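Local coordinates for uncharacterized protein (Bacteroides ovatus, PDB 3P02) that is of unknown function but combines an N-terminal part probably related to immunoglobulin-like E-set domains with a C-terminal antiparallel beta domain of the BT_3044-like family, at residues 23-31 / 148-156; 209-217 / 229-239. One frame throughout, in Å; residues are numbered along the deposited sequence. Where two conformers were deposited one is given.

Contact 1: 23-31 / 148-156; sequences GVTDVHVRY and VLRPILFNE
R30 lies over one face of the F154 ring, its CB 4.0 Å from the ring centroid in a CH-pi contact, while the backbone of H28 and V29 meets that ring at its edge. F154 CE2 in turn sits above one face of the R30 guanidinium, the two planes 59° apart. CG of F154 stands between its own backbone N and carbonyl carbon (chi1 70°), which swings the ring across the neighbouring strand. At the edge of the H28 imidazole, CD2 meets I152 CB at 3.9 Å. The pairing beneath is parallel, two strands far apart in sequence joined in one mixed sheet: seven backbone hydrogen bonds run from T25 N–V148 O (2.8 Å) to Y31 N–F154 O (2.8 Å). W316 and W317 also meet the F154 ring, W317 stacks on H28, and R30 NH2 makes a salt bridge to D307. Cut back to an alanine, position F154 would probably lose the face under R30 CB and the ring that both tryptophans meet. On the other face, which carries V27, V29, L149 and L153, V27 CG2 touches L149 CB at 4.0 Å, and L153 CD2 packs 3.9 Å from Y31 CD2.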
loop_
_atom_site.group_PDB
_atom_site.type_symbol
_atom_site.label_atom_id
_atom_site.label_comp_id
_atom_site.label_asym_id
_atom_site.label_seq_id
_atom_site.Cartn_x
_atom_site.Cartn_y
_atom_site.Cartn_z
ATOM N N GLY A 23 -1.858 -2.774 -13.734
ATOM C CA GLY A 23 -2.057 -4.196 -14.019
ATOM C C GLY A 23 -2.095 -5.113 -12.813
ATOM O O GLY A 23 -1.954 -6.334 -12.956
ATOM N N VAL A 24 -2.283 -4.540 -11.608
ATOM C CA VAL A 24 -2.312 -5.353 -10.395
ATOM C C VAL A 24 -3.654 -5.183 -9.683
ATOM O O VAL A 24 -4.332 -4.164 -9.852
ATOM C CB VAL A 24 -1.100 -5.061 -9.433
ATOM C CG1 VAL A 24 0.233 -5.174 -10.171
ATOM C CG2 VAL A 24 -1.210 -3.702 -8.764
ATOM N N THR A 25 -3.990 -6.169 -8.843
ATOM C CA THR A 25 -5.152 -6.139 -7.965
ATOM C C THR A 25 -4.645 -5.843 -6.564
ATOM O O THR A 25 -3.806 -6.584 -6.048
ATOM C CB THR A 25 -5.931 -7.454 -8.015
ATOM O OG1 THR A 25 -6.517 -7.583 -9.312
ATOM C CG2 THR A 25 -7.030 -7.518 -6.949
ATOM N N ASP A 26 -5.152 -4.772 -5.951
ATOM C CA ASP A 26 -4.728 -4.417 -4.604
ATOM C C ASP A 26 -5.437 -5.266 -3.579
ATOM O O ASP A 26 -6.638 -5.520 -3.697
ATOM C CB ASP A 26 -5.017 -2.932 -4.314
ATOM C CG ASP A 26 -4.216 -1.957 -5.151
ATOM O OD1 ASP A 26 -3.167 -2.371 -5.723
ATOM O OD2 ASP A 26 -4.596 -0.766 -5.185
ATOM N N VAL A 27 -4.678 -5.715 -2.575
ATOM C CA VAL A 27 -5.195 -6.538 -1.479
ATOM C C VAL A 27 -4.982 -5.733 -0.214
ATOM O O VAL A 27 -3.845 -5.503 0.183
ATOM C CB VAL A 27 -4.482 -7.925 -1.436
ATOM C CG1 VAL A 27 -4.943 -8.727 -0.217
ATOM C CG2 VAL A 27 -4.764 -8.723 -2.721
ATOM N N HIS A 28 -6.071 -5.291 0.416
ATOM C CA HIS A 28 -5.969 -4.413 1.573
ATOM C C HIS A 28 -5.775 -5.210 2.848
ATOM O O HIS A 28 -6.640 -6.000 3.229
ATOM C CB HIS A 28 -7.235 -3.554 1.659
ATOM C CG HIS A 28 -7.485 -2.753 0.428
ATOM N ND1 HIS A 28 -8.763 -2.573 -0.059
ATOM C CD2 HIS A 28 -6.607 -2.123 -0.394
ATOM C CE1 HIS A 28 -8.626 -1.821 -1.134
ATOM N NE2 HIS A 28 -7.344 -1.539 -1.381
ATOM N N VAL A 29 -4.631 -5.001 3.517
ATOM C CA VAL A 29 -4.274 -5.789 4.697
ATOM C C VAL A 29 -4.071 -4.887 5.919
ATOM O O VAL A 29 -3.110 -4.106 5.955
ATOM C CB VAL A 29 -3.011 -6.677 4.449
ATOM C CG1 VAL A 29 -2.724 -7.551 5.687
ATOM C CG2 VAL A 29 -3.184 -7.567 3.191
ATOM N N ARG A 30 -4.907 -5.073 6.957
ATOM C CA ARG A 30 -4.723 -4.299 8.191
ATOM C C ARG A 30 -3.539 -4.788 9.005
ATOM O O ARG A 30 -3.442 -5.985 9.286
ATOM C CB ARG A 30 -5.972 -4.319 9.085
ATOM C CG ARG A 30 -5.746 -3.417 10.310
ATOM C CD ARG A 30 -6.930 -3.343 11.212
ATOM N NE ARG A 30 -7.949 -2.410 10.729
ATOM C CZ ARG A 30 -7.976 -1.102 10.969
ATOM N NH1 ARG A 30 -6.936 -0.501 11.542
ATOM N NH2 ARG A 30 -8.994 -0.371 10.548
ATOM N N TYR A 31 -2.680 -3.849 9.420
ATOM C CA TYR A 31 -1.616 -4.097 10.368
ATOM C C TYR A 31 -2.194 -3.806 11.766
ATOM O O TYR A 31 -2.334 -2.629 12.160
ATOM C CB TYR A 31 -0.357 -3.244 10.105
ATOM C CG TYR A 31 0.943 -3.922 10.510
ATOM C CD1 TYR A 31 1.153 -4.360 11.815
ATOM C CD2 TYR A 31 1.971 -4.105 9.592
ATOM C CE1 TYR A 31 2.342 -5.005 12.183
ATOM C CE2 TYR A 31 3.156 -4.751 9.944
ATOM C CZ TYR A 31 3.350 -5.170 11.245
ATOM O OH TYR A 31 4.523 -5.811 11.570
ATOM N N VAL A 148 -2.017 -10.616 -10.677
ATOM C CA VAL A 148 -0.885 -10.063 -9.936
ATOM C C VAL A 148 -1.459 -9.327 -8.740
ATOM O O VAL A 148 -2.193 -8.351 -8.929
ATOM C CB VAL A 148 0.023 -9.154 -10.779
ATOM C CG1 VAL A 148 1.188 -8.650 -9.913
ATOM C CG2 VAL A 148 0.542 -9.896 -12.001
ATOM N N LEU A 149 -1.132 -9.777 -7.521
ATOM C CA LEU A 149 -1.703 -9.188 -6.317
ATOM C C LEU A 149 -0.697 -8.315 -5.611
ATOM O O LEU A 149 0.430 -8.760 -5.372
ATOM C CB LEU A 149 -2.191 -10.278 -5.355
ATOM C CG LEU A 149 -3.105 -11.355 -5.959
ATOM C CD1 LEU A 149 -3.450 -12.375 -4.881
ATOM C CD2 LEU A 149 -4.411 -10.715 -6.511
ATOM N N ARG A 150 -1.113 -7.084 -5.267
ATOM C CA ARG A 150 -0.267 -6.118 -4.565
ATOM C C ARG A 150 -0.793 -5.904 -3.151
ATOM O O ARG A 150 -1.860 -5.295 -3.020
ATOM C CB ARG A 150 -0.259 -4.778 -5.320
ATOM C CG ARG A 150 1.059 -4.043 -5.179
ATOM C CD ARG A 150 0.899 -2.564 -4.996
ATOM N NE ARG A 150 1.773 -2.085 -3.927
ATOM C CZ ARG A 150 2.064 -0.812 -3.708
ATOM N NH1 ARG A 150 1.566 0.135 -4.496
ATOM N NH2 ARG A 150 2.853 -0.473 -2.705
ATOM N N PRO A 151 -0.094 -6.355 -2.069
ATOM C CA PRO A 151 -0.621 -6.057 -0.728
ATOM C C PRO A 151 -0.460 -4.570 -0.387
ATOM O O PRO A 151 0.604 -3.967 -0.629
ATOM C CB PRO A 151 0.217 -6.925 0.218
ATOM C CG PRO A 151 1.493 -7.223 -0.544
ATOM C CD PRO A 151 1.180 -7.118 -2.016
ATOM N N ILE A 152 -1.536 -3.976 0.164
ATOM C CA ILE A 152 -1.572 -2.582 0.616
ATOM C C ILE A 152 -1.786 -2.618 2.118
ATOM O O ILE A 152 -2.891 -2.949 2.540
ATOM C CB ILE A 152 -2.700 -1.776 -0.109
ATOM C CG1 ILE A 152 -2.550 -1.832 -1.645
ATOM C CG2 ILE A 152 -2.798 -0.315 0.390
ATOM C CD1 ILE A 152 -1.173 -1.279 -2.186
ATOM N N LEU A 153 -0.757 -2.317 2.910
ATOM C CA LEU A 153 -0.918 -2.319 4.355
ATOM C C LEU A 153 -1.675 -1.061 4.796
ATOM O O LEU A 153 -1.502 0.007 4.188
ATOM C CB LEU A 153 0.461 -2.315 5.021
ATOM C CG LEU A 153 1.217 -3.638 5.012
ATOM C CD1 LEU A 153 2.686 -3.384 5.302
ATOM C CD2 LEU A 153 0.591 -4.621 5.997
ATOM N N PHE A 154 -2.457 -1.176 5.881
ATOM C CA PHE A 154 -3.078 0.016 6.434
ATOM C C PHE A 154 -3.204 -0.141 7.933
ATOM O O PHE A 154 -3.218 -1.261 8.438
ATOM C CB PHE A 154 -4.445 0.355 5.794
ATOM C CG PHE A 154 -5.590 -0.580 6.118
ATOM C CD1 PHE A 154 -5.701 -1.814 5.486
ATOM C CD2 PHE A 154 -6.597 -0.196 6.999
ATOM C CE1 PHE A 154 -6.810 -2.632 5.699
ATOM C CE2 PHE A 154 -7.702 -1.023 7.228
ATOM C CZ PHE A 154 -7.801 -2.243 6.578
ATOM N N ASN A 155 -3.232 0.986 8.640
ATOM C CA ASN A 155 -3.513 0.930 10.066
ATOM C C ASN A 155 -4.428 2.151 10.342
ATOM O O ASN A 155 -4.860 2.810 9.394
ATOM C CB ASN A 155 -2.224 0.879 10.906
ATOM C CG ASN A 155 -1.341 2.087 10.747
ATOM O OD1 ASN A 155 -1.789 3.169 10.424
ATOM N ND2 ASN A 155 -0.058 1.925 11.015
ATOM N N GLU A 156 -4.742 2.449 11.602
ATOM C CA GLU A 156 -5.624 3.576 11.926
ATOM C C GLU A 156 -5.069 4.917 11.448
ATOM O O GLU A 156 -5.837 5.846 11.198
ATOM C CB GLU A 156 -5.833 3.644 13.451
ATOM C CG GLU A 156 -6.699 4.806 13.901
ATOM C CD GLU A 156 -6.970 4.908 15.387
ATOM O OE1 GLU A 156 -6.512 4.032 16.154
ATOM O OE2 GLU A 156 -7.628 5.894 15.784
HETATM O O HOH W 1 -3.383 -8.647 -12.556
HETATM O O HOH W 2 -4.888 -9.223 -11.019
#

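Contact 2: 209-217 / 229-239; sequences NYKVFLQFT and KMKIWAENEKL
Strands 211-217 and 229-234 run antiparallel, their axes 4.6 Å apart at closest approach, with F213–W233 and Q215–K231 as hydrogen-bonded pairs and L214–I232 and F216–M230 as non-hydrogen-bonded ones. This is a beta hairpin, and it illustrates how such a unit sorts its side chains onto two faces. On the face bearing F213, Q215, K231 and W233, F213 CB sits over the six-membered ring of W233, 3.5 Å from its centroid. The F213 ring itself is nearly parallel to the indole but slid aside, barely overlapping its five-membered ring. Q215 CB comes to the indole edge at CZ3, and the extended glutamine lies alongside K231. On the reverse face, selenomethionine M230 bends at its last torsion (chi3 70°), which brings CE over the centre of the F216 ring, 3.5 Å from the centroid; CE also touches L214 CB. I232 CG1 packs against V212 CG1 and L214 CD2. At one end K229 O takes two donors from one residue: the backbone N of T217 and its hydroxyl, with T217 OG1 2.7 Å from K229 O. At the other, N236 ND2 gives a nearly straight bond to a lone pair of N209 O (2.8 Å), while N236 OD1 accepts from K238 N in an Asx turn. Water joins K211 NZ to E235 OE1. Strand 192-196 flanks the hairpin beside 211-220, and strand 242-255 beside 228-234; F157 stacks on F216, and I269 of strand 262-278 packs against both F216 and M230.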
loop_
_atom_site.group_PDB
_atom_site.type_symbol
_atom_site.label_atom_id
_atom_site.label_comp_id
_atom_site.label_asym_id
_atom_site.label_seq_id
_atom_site.Cartn_x
_atom_site.Cartn_y
_atom_site.Cartn_z
ATOM N N ASN A 209 16.415 7.016 1.918
ATOM C CA ASN A 209 17.300 7.953 2.629
ATOM C C ASN A 209 16.553 9.055 3.374
ATOM O O ASN A 209 17.154 9.732 4.214
ATOM C CB ASN A 209 18.207 8.649 1.612
ATOM C CG ASN A 209 19.068 7.673 0.867
ATOM O OD1 ASN A 209 19.532 6.686 1.440
ATOM N ND2 ASN A 209 19.395 8.016 -0.364
ATOM N N TYR A 210 15.269 9.293 2.989
ATOM C CA TYR A 210 14.487 10.428 3.492
ATOM C C TYR A 210 13.338 9.998 4.393
ATOM O O TYR A 210 12.457 10.794 4.680
ATOM C CB TYR A 210 13.989 11.280 2.286
ATOM C CG TYR A 210 15.188 11.919 1.623
ATOM C CD1 TYR A 210 15.776 13.060 2.162
ATOM C CD2 TYR A 210 15.823 11.307 0.535
ATOM C CE1 TYR A 210 16.968 13.567 1.663
ATOM C CE2 TYR A 210 17.020 11.815 0.021
ATOM C CZ TYR A 210 17.576 12.955 0.579
ATOM O OH TYR A 210 18.759 13.454 0.087
ATOM N N LYS A 211 13.344 8.756 4.836
ATOM C CA LYS A 211 12.293 8.259 5.727
ATOM C C LYS A 211 12.277 8.963 7.092
ATOM O O LYS A 211 13.303 9.062 7.788
ATOM C CB LYS A 211 12.481 6.759 5.961
ATOM C CG LYS A 211 12.082 5.915 4.745
ATOM C CD LYS A 211 12.493 4.441 4.886
ATOM C CE LYS A 211 11.723 3.739 5.987
ATOM N NZ LYS A 211 12.230 2.352 6.222
ATOM N N VAL A 212 11.089 9.444 7.468
ATOM C CA VAL A 212 10.855 10.073 8.773
ATOM C C VAL A 212 9.748 9.279 9.437
ATOM O O VAL A 212 8.662 9.137 8.863
ATOM C CB VAL A 212 10.511 11.575 8.659
ATOM C CG1 VAL A 212 10.179 12.135 10.046
ATOM C CG2 VAL A 212 11.669 12.348 8.019
ATOM N N PHE A 213 10.035 8.736 10.615
ATOM C CA PHE A 213 9.101 7.892 11.336
ATOM C C PHE A 213 8.266 8.701 12.300
ATOM O O PHE A 213 8.760 9.649 12.917
ATOM C CB PHE A 213 9.861 6.816 12.113
ATOM C CG PHE A 213 10.618 5.815 11.264
ATOM C CD1 PHE A 213 11.908 6.097 10.804
ATOM C CD2 PHE A 213 10.033 4.610 10.897
ATOM C CE1 PHE A 213 12.589 5.194 9.963
ATOM C CE2 PHE A 213 10.717 3.699 10.076
ATOM C CZ PHE A 213 11.992 3.993 9.623
ATOM N N LEU A 214 6.997 8.296 12.434
ATOM C CA LEU A 214 6.030 8.863 13.383
ATOM C C LEU A 214 5.428 7.766 14.180
ATOM O O LEU A 214 4.989 6.758 13.592
ATOM C CB LEU A 214 4.890 9.629 12.659
ATOM C CG LEU A 214 5.318 10.925 11.944
ATOM C CD1 LEU A 214 4.221 11.382 10.953
ATOM C CD2 LEU A 214 5.660 12.032 12.970
ATOM N N GLN A 215 5.369 7.952 15.494
ATOM C CA GLN A 215 4.721 6.980 16.368
ATOM C C GLN A 215 3.550 7.646 17.058
ATOM O O GLN A 215 3.723 8.703 17.660
ATOM C CB GLN A 215 5.713 6.407 17.389
ATOM C CG GLN A 215 5.092 5.384 18.349
ATOM C CD GLN A 215 6.120 4.853 19.315
ATOM O OE1 GLN A 215 7.328 4.950 19.089
ATOM N NE2 GLN A 215 5.670 4.266 20.410
ATOM N N PHE A 216 2.369 7.034 16.948
ATOM C CA PHE A 216 1.148 7.531 17.583
ATOM C C PHE A 216 1.011 6.842 18.927
ATOM O O PHE A 216 0.665 5.660 18.975
ATOM C CB PHE A 216 -0.062 7.218 16.673
ATOM C CG PHE A 216 -0.034 7.979 15.377
ATOM C CD1 PHE A 216 0.733 7.531 14.293
ATOM C CD2 PHE A 216 -0.733 9.173 15.240
ATOM C CE1 PHE A 216 0.772 8.250 13.098
ATOM C CE2 PHE A 216 -0.720 9.877 14.027
ATOM C CZ PHE A 216 0.053 9.415 12.963
ATOM N N THR A 217 1.309 7.542 20.011
ATOM C CA THR A 217 1.213 6.902 21.334
ATOM C C THR A 217 -0.213 6.965 21.866
ATOM O O THR A 217 -1.025 7.773 21.417
ATOM C CB THR A 217 2.160 7.602 22.368
ATOM O OG1 THR A 217 1.506 8.784 22.883
ATOM C CG2 THR A 217 3.569 7.930 21.790
ATOM N N LYS A 229 0.400 12.389 22.589
ATOM C CA LYS A 229 1.834 12.493 22.301
ATOM C C LYS A 229 2.227 11.603 21.113
ATOM O O LYS A 229 1.608 10.563 20.837
ATOM C CB LYS A 229 2.663 12.022 23.527
ATOM C CG LYS A 229 2.537 12.913 24.746
ATOM C CD LYS A 229 3.331 12.307 25.929
ATOM C CE LYS A 229 2.862 12.912 27.213
ATOM N NZ LYS A 229 3.656 12.385 28.348
HETATM N N MSE A 230 3.311 12.012 20.457
HETATM C CA MSE A 230 3.941 11.275 19.368
HETATM C C MSE A 230 5.431 11.244 19.566
HETATM O O MSE A 230 5.994 12.026 20.352
HETATM C CB MSE A 230 3.634 11.947 18.027
HETATM C CG MSE A 230 2.142 11.989 17.735
HETATM SE SE MSE A 230 1.811 12.628 15.970
HETATM C CE MSE A 230 2.528 11.040 15.061
ATOM N N LYS A 231 6.076 10.335 18.837
ATOM C CA LYS A 231 7.527 10.314 18.679
ATOM C C LYS A 231 7.800 10.579 17.200
ATOM O O LYS A 231 7.017 10.153 16.351
ATOM C CB LYS A 231 8.145 8.985 19.128
ATOM C CG LYS A 231 8.016 8.780 20.641
ATOM C CD LYS A 231 8.516 7.417 21.089
ATOM C CE LYS A 231 8.293 7.195 22.567
ATOM N NZ LYS A 231 8.737 5.841 22.991
ATOM N N ILE A 232 8.900 11.247 16.903
ATOM C CA ILE A 232 9.347 11.493 15.536
ATOM C C ILE A 232 10.852 11.223 15.479
ATOM O O ILE A 232 11.593 11.658 16.377
ATOM C CB ILE A 232 8.977 12.927 15.018
ATOM C CG1 ILE A 232 9.207 13.013 13.485
ATOM C CG2 ILE A 232 9.746 14.049 15.803
ATOM C CD1 ILE A 232 8.699 14.373 12.832
ATOM N N TRP A 233 11.317 10.510 14.444
ATOM C CA TRP A 233 12.746 10.259 14.343
ATOM C C TRP A 233 13.140 9.831 12.934
ATOM O O TRP A 233 12.284 9.527 12.108
ATOM C CB TRP A 233 13.183 9.177 15.378
ATOM C CG TRP A 233 12.718 7.781 15.068
ATOM C CD1 TRP A 233 13.459 6.782 14.503
ATOM C CD2 TRP A 233 11.433 7.203 15.371
ATOM N NE1 TRP A 233 12.709 5.631 14.400
ATOM C CE2 TRP A 233 11.466 5.854 14.940
ATOM C CE3 TRP A 233 10.280 7.672 16.028
ATOM C CZ2 TRP A 233 10.394 4.973 15.143
ATOM C CZ3 TRP A 233 9.186 6.826 16.153
ATOM C CH2 TRP A 233 9.245 5.494 15.707
ATOM N N ALA A 234 14.452 9.775 12.676
ATOM C CA ALA A 234 14.980 9.257 11.429
ATOM C C ALA A 234 15.964 8.165 11.748
ATOM O O ALA A 234 16.512 8.147 12.855
ATOM C CB ALA A 234 15.667 10.358 10.618
ATOM N N GLU A 235 16.153 7.229 10.821
ATOM C CA GLU A 235 17.191 6.198 10.985
ATOM C C GLU A 235 18.469 6.572 10.221
ATOM O O GLU A 235 19.548 6.126 10.602
ATOM C CB GLU A 235 16.720 4.830 10.482
ATOM C CG GLU A 235 15.766 4.152 11.432
ATOM C CD GLU A 235 15.239 2.818 10.947
ATOM O OE1 GLU A 235 15.497 2.442 9.780
ATOM O OE2 GLU A 235 14.541 2.158 11.743
ATOM N N ASN A 236 18.334 7.326 9.117
ATOM C CA ASN A 236 19.462 7.701 8.259
ATOM C C ASN A 236 20.270 8.837 8.884
ATOM O O ASN A 236 19.815 9.987 8.873
ATOM C CB ASN A 236 18.960 8.095 6.869
ATOM C CG ASN A 236 20.092 8.417 5.912
ATOM O OD1 ASN A 236 21.283 8.116 6.186
ATOM N ND2 ASN A 236 19.765 8.998 4.763
ATOM N N GLU A 237 21.480 8.531 9.390
ATOM C CA GLU A 237 22.352 9.542 10.013
ATOM C C GLU A 237 22.763 10.651 9.026
ATOM O O GLU A 237 23.005 11.781 9.463
ATOM C CB GLU A 237 23.603 8.897 10.626
ATOM C CG GLU A 237 23.323 7.981 11.810
ATOM C CD GLU A 237 22.704 8.599 13.053
ATOM O OE1 GLU A 237 23.094 9.729 13.426
ATOM O OE2 GLU A 237 21.841 7.934 13.671
ATOM N N LYS A 238 22.815 10.341 7.709
ATOM C CA LYS A 238 23.180 11.341 6.671
ATOM C C LYS A 238 22.113 12.424 6.506
ATOM O O LYS A 238 22.444 13.503 6.034
ATOM C CB LYS A 238 23.462 10.693 5.325
ATOM C CG LYS A 238 24.624 9.707 5.378
ATOM C CD LYS A 238 25.042 9.320 3.969
ATOM C CE LYS A 238 26.053 8.188 3.982
ATOM N NZ LYS A 238 26.740 8.087 2.675
ATOM N N LEU A 239 20.858 12.169 6.943
ATOM C CA LEU A 239 19.801 13.200 6.881
ATOM C C LEU A 239 20.066 14.383 7.796
ATOM O O LEU A 239 19.438 15.441 7.634
ATOM C CB LEU A 239 18.477 12.583 7.339
ATOM C CG LEU A 239 17.441 12.164 6.378
ATOM C CD1 LEU A 239 16.106 11.954 7.115
ATOM C CD2 LEU A 239 17.234 13.187 5.266
HETATM O O HOH W 3 15.637 7.675 8.088
HETATM O O HOH W 4 14.722 3.333 7.352
#

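From the N terminus, the chain enters contact 1 at 23-31 and then builds most of the N-terminal part, including strands 36-45, 55-61, 104-112 and 122-130, before 148-156 returns to close this loop of 116 residues. Contact 2 opens only later and spans just 11 residues between its segments, so the two follow in series, neither nesting nor crossing. They exemplify two scales of closure: contact 1 joins distant strands within the mixed sheet, whereas contact 2 is a local hairpin in the middle of the large C-terminal antiparallel sheet. Their centres are about 23 Å apart, and F157, just beyond contact 1, reaches F216 of contact 2.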